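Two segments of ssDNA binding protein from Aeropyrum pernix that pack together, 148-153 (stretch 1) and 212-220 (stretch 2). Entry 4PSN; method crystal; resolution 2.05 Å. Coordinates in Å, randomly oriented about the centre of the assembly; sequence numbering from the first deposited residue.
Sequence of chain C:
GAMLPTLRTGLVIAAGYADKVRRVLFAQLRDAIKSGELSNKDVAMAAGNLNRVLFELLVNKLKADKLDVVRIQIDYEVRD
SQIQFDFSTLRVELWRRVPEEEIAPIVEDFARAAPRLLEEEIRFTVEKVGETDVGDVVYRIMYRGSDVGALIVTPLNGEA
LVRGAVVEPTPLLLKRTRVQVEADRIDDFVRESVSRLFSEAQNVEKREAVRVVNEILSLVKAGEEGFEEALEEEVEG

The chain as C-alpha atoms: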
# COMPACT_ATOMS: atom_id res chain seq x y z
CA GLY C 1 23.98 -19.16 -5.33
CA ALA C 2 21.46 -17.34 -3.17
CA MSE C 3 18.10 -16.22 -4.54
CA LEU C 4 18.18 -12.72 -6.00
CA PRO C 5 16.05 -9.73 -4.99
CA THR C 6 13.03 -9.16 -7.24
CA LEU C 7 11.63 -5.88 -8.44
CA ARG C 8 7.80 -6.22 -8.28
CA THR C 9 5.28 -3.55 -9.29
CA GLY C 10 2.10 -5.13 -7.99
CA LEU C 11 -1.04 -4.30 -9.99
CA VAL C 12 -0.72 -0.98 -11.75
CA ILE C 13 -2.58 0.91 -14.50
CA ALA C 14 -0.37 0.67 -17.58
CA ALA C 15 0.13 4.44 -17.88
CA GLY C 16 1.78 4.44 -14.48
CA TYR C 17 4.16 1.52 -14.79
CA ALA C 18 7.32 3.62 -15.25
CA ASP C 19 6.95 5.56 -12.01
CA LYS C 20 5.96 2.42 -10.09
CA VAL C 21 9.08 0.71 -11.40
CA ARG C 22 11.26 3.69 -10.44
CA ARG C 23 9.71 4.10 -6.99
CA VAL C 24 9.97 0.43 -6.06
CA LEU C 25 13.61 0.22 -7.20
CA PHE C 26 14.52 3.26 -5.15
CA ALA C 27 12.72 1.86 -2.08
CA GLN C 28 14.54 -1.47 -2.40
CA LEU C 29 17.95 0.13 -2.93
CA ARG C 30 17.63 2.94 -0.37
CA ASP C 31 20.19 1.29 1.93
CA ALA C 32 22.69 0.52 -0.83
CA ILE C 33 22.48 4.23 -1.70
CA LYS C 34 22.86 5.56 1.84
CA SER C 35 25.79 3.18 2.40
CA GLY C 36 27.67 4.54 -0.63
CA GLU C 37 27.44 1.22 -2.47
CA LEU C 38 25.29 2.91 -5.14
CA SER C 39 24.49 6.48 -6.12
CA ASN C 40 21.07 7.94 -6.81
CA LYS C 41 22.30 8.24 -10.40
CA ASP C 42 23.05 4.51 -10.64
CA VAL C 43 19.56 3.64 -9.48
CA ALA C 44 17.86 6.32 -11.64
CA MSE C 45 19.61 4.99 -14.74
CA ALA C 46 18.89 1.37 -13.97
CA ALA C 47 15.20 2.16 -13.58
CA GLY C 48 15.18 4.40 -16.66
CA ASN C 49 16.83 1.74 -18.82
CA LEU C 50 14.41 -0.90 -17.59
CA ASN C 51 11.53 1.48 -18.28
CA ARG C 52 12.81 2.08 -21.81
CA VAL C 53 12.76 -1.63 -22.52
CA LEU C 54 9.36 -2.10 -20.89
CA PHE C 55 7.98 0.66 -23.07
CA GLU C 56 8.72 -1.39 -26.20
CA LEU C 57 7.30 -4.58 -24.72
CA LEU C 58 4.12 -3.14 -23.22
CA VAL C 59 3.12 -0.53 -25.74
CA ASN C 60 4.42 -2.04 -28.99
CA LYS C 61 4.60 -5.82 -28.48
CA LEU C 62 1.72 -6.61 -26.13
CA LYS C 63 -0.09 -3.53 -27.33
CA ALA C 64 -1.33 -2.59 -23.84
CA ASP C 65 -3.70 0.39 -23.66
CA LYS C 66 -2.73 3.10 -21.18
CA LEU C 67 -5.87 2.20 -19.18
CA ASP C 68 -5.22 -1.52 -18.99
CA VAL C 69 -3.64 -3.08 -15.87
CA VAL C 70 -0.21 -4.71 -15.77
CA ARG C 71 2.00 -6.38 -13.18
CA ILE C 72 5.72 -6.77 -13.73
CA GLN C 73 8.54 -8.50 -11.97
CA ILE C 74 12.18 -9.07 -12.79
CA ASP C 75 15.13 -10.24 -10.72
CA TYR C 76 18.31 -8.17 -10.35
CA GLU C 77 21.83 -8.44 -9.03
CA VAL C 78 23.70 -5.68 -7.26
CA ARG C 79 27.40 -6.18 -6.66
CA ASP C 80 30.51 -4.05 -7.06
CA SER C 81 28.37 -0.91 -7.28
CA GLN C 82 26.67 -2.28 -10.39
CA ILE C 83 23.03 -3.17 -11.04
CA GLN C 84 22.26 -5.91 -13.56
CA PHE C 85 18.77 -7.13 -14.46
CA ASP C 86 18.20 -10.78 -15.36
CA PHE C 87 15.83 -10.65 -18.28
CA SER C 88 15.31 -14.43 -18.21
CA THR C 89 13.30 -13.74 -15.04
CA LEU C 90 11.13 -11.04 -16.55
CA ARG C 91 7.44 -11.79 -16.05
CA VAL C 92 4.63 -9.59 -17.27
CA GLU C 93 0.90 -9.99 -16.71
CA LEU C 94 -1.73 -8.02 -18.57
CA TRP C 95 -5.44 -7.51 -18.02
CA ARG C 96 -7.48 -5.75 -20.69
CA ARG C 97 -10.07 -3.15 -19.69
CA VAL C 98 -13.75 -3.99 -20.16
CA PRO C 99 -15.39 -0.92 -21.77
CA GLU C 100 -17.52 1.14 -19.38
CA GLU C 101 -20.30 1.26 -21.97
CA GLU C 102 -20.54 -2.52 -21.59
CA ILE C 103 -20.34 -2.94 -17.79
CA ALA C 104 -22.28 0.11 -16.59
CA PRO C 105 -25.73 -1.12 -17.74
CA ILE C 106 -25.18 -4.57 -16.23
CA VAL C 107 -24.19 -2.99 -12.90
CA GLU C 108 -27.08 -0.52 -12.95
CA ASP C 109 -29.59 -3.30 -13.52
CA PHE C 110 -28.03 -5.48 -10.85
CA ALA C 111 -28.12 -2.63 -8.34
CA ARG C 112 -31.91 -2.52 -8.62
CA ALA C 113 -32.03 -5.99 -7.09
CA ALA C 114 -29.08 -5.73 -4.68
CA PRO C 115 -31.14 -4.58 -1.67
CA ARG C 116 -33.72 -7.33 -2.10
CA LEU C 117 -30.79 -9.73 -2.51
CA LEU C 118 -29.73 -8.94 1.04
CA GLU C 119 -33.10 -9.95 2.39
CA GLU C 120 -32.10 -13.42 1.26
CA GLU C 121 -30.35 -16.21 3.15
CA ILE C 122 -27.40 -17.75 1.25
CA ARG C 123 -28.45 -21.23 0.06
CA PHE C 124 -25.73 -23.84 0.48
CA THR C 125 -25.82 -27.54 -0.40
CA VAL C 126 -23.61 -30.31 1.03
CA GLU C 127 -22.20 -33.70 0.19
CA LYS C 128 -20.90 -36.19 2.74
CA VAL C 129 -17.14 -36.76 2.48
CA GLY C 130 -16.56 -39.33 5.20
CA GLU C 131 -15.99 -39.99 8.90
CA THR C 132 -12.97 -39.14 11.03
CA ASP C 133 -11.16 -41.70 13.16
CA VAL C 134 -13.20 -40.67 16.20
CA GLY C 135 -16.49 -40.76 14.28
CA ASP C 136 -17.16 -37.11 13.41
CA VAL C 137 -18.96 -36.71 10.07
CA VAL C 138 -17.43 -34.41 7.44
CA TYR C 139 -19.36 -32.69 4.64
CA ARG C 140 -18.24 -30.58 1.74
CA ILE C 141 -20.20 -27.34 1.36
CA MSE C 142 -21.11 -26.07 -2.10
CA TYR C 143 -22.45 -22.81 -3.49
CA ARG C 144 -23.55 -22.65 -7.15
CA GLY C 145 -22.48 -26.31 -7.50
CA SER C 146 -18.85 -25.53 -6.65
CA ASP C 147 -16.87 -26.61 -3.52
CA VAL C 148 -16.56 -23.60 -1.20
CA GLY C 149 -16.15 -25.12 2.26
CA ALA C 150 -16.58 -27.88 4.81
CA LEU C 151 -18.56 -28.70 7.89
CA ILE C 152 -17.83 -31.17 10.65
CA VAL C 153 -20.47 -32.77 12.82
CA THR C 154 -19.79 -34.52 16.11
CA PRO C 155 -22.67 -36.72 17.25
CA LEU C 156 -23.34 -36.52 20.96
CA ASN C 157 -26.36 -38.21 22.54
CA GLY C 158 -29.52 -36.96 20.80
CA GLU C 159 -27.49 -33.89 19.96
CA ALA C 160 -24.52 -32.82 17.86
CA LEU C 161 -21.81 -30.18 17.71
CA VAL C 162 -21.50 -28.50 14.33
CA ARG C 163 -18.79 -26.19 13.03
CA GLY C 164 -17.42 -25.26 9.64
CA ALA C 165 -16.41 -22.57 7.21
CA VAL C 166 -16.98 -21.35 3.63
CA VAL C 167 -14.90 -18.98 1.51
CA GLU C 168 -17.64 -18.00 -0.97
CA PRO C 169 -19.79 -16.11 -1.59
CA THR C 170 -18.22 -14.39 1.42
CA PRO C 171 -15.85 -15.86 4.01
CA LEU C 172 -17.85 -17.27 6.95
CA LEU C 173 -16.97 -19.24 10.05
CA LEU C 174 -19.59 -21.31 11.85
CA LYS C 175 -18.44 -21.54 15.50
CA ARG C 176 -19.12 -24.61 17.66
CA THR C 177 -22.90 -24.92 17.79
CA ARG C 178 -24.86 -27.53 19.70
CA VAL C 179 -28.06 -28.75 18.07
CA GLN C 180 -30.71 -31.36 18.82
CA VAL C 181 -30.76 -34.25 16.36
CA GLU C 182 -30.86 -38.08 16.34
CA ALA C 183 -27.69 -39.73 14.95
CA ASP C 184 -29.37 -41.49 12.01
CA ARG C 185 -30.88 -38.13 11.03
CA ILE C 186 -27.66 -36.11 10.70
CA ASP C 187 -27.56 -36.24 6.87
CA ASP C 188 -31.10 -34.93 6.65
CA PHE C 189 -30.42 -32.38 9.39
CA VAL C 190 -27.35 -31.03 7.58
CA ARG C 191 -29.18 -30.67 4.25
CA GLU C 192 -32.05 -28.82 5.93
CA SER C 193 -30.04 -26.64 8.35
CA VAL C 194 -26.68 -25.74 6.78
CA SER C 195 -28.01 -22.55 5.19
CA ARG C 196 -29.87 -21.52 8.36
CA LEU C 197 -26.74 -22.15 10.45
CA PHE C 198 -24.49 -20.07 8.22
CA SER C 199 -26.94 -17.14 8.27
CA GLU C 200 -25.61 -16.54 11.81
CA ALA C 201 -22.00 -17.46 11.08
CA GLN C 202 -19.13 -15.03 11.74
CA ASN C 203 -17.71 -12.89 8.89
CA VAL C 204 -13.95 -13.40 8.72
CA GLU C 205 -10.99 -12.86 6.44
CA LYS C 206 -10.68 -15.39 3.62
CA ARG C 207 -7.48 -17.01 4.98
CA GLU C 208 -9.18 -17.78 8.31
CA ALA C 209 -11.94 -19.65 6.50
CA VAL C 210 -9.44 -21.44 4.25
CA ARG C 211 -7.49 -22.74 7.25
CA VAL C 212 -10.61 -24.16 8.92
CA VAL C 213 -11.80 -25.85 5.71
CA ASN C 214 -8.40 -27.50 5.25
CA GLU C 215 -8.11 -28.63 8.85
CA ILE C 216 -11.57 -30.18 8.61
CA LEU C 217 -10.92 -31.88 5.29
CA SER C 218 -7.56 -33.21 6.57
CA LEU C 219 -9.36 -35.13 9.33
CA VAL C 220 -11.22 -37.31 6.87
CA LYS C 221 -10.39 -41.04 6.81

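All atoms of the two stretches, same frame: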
# COMPACT_ATOMS: atom_id res chain seq x y z
N VAL C 148 -16.99 -24.88 -1.78
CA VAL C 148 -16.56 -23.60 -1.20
C VAL C 148 -16.20 -23.76 0.29
O VAL C 148 -15.76 -22.82 0.94
CB VAL C 148 -17.65 -22.50 -1.34
CG1 VAL C 148 -17.90 -22.13 -2.82
CG2 VAL C 148 -18.96 -22.95 -0.64
N GLY C 149 -16.37 -24.96 0.82
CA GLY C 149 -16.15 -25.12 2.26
C GLY C 149 -16.35 -26.51 2.81
O GLY C 149 -16.45 -27.48 2.08
N ALA C 150 -16.42 -26.60 4.14
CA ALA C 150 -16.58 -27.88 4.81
C ALA C 150 -17.22 -27.68 6.16
O ALA C 150 -17.12 -26.62 6.77
CB ALA C 150 -15.22 -28.58 4.98
N LEU C 151 -17.84 -28.75 6.64
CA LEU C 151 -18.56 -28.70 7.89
C LEU C 151 -18.19 -29.98 8.59
O LEU C 151 -18.02 -31.00 7.95
CB LEU C 151 -20.04 -28.73 7.55
CG LEU C 151 -21.02 -28.61 8.69
CD1 LEU C 151 -21.57 -27.22 8.67
CD2 LEU C 151 -22.12 -29.62 8.49
N ILE C 152 -18.07 -29.94 9.91
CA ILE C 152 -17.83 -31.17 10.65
C ILE C 152 -18.85 -31.31 11.75
O ILE C 152 -19.14 -30.37 12.49
CB ILE C 152 -16.38 -31.23 11.21
CG1 ILE C 152 -16.17 -32.52 12.00
CG2 ILE C 152 -16.07 -29.99 12.07
CD1 ILE C 152 -14.68 -32.80 12.25
N VAL C 153 -19.41 -32.51 11.86
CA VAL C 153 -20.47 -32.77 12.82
C VAL C 153 -20.06 -33.85 13.80
O VAL C 153 -19.68 -34.96 13.41
CB VAL C 153 -21.75 -33.23 12.08
CG1 VAL C 153 -22.86 -33.58 13.10
CG2 VAL C 153 -22.21 -32.14 11.14
N VAL C 212 -9.63 -23.28 8.27
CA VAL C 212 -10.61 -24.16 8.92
C VAL C 212 -11.09 -25.27 7.96
O VAL C 212 -11.18 -26.45 8.34
CB VAL C 212 -11.81 -23.37 9.48
CG1 VAL C 212 -12.97 -24.30 9.85
CG2 VAL C 212 -11.38 -22.53 10.70
N VAL C 213 -11.39 -24.89 6.73
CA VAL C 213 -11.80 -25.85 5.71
C VAL C 213 -10.74 -26.94 5.55
O VAL C 213 -11.04 -28.13 5.58
CB VAL C 213 -12.08 -25.14 4.36
CG1 VAL C 213 -12.35 -26.15 3.23
CG2 VAL C 213 -13.23 -24.18 4.51
N ASN C 214 -9.48 -26.53 5.40
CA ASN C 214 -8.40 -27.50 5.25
C ASN C 214 -8.20 -28.40 6.46
O ASN C 214 -7.96 -29.59 6.31
CB ASN C 214 -7.08 -26.79 4.90
CG ASN C 214 -7.03 -26.34 3.45
OD1 ASN C 214 -7.75 -26.88 2.60
ND2 ASN C 214 -6.18 -25.36 3.16
N GLU C 215 -8.29 -27.83 7.65
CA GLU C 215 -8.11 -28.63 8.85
C GLU C 215 -9.25 -29.64 8.97
O GLU C 215 -9.04 -30.76 9.43
CB GLU C 215 -8.07 -27.78 10.11
CG GLU C 215 -7.93 -28.64 11.37
CD GLU C 215 -7.91 -27.85 12.67
OE1 GLU C 215 -7.95 -26.60 12.62
OE2 GLU C 215 -7.86 -28.49 13.75
N ILE C 216 -10.45 -29.25 8.58
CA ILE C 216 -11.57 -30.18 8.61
C ILE C 216 -11.41 -31.25 7.54
O ILE C 216 -11.57 -32.43 7.81
CB ILE C 216 -12.92 -29.46 8.38
CG1 ILE C 216 -13.28 -28.61 9.59
CG2 ILE C 216 -14.00 -30.49 8.05
CD1 ILE C 216 -14.59 -27.81 9.39
N LEU C 217 -11.09 -30.87 6.32
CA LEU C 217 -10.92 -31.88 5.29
C LEU C 217 -9.76 -32.86 5.59
O LEU C 217 -9.83 -34.03 5.25
CB LEU C 217 -10.78 -31.25 3.90
CG LEU C 217 -12.05 -30.56 3.40
CD1 LEU C 217 -11.78 -29.84 2.09
CD2 LEU C 217 -13.22 -31.57 3.25
N SER C 218 -8.71 -32.37 6.24
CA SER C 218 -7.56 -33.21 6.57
C SER C 218 -7.91 -34.32 7.57
O SER C 218 -7.21 -35.33 7.65
CB SER C 218 -6.38 -32.38 7.09
OG SER C 218 -6.61 -31.94 8.42
N LEU C 219 -8.98 -34.13 8.33
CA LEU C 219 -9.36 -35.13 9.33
C LEU C 219 -10.03 -36.34 8.71
O LEU C 219 -10.19 -37.36 9.37
CB LEU C 219 -10.31 -34.53 10.37
CG LEU C 219 -9.68 -33.42 11.19
CD1 LEU C 219 -10.71 -32.77 12.11
CD2 LEU C 219 -8.54 -34.03 11.98
N VAL C 220 -10.43 -36.24 7.45
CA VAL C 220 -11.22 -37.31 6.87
C VAL C 220 -10.39 -38.56 6.61
O VAL C 220 -9.29 -38.47 6.04
CB VAL C 220 -11.91 -36.91 5.58
CG1 VAL C 220 -12.74 -38.05 5.07
CG2 VAL C 220 -12.77 -35.68 5.80

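The helix of stretch 2 packs on the strand of stretch 1 through aliphatic side chains, the two axes passing 7.4 Å apart at 54°. At the centre lies Ala150, whose CB points toward the helix and touches three residues of it: Ile216 CG2 at 3.8 Å, Leu217 CD2 at 4.0 Å and Val213 CG1 at 4.1 Å. The small methyl lets the backbones come close here, with Ala150 CA and Val213 CA 5.3 Å apart. Two residues on, strand alternation turns Ile152 to the same side, while the CA-to-CB bond of the intervening Leu151 points away. Ile152 CG2 meets Ile216 CD1 at 3.8 Å, so Ile216 bridges Ala150 and Ile152 and is the helix residue most covered by the strand. Beyond it, Ile152 CD1 reaches Leu219 CD1 at 4.0 Å. Toward the start of the strand, Gly149 offers only backbone, and its CA lies 3.8 Å from Val213 CG2. No hydrogen bond crosses the contact; the helix backbone is paired internally, as in Ile216 N to Val212 O (2.9 Å) and Leu217 N to Val213 O (2.8 Å). Polar side chains keep to the outside: Asn214 stays exposed, Glu215 hydrogen-bonds through its carboxylate elsewhere in the structure, and Ser218 OG donates to Glu215 O at 2.9 Å.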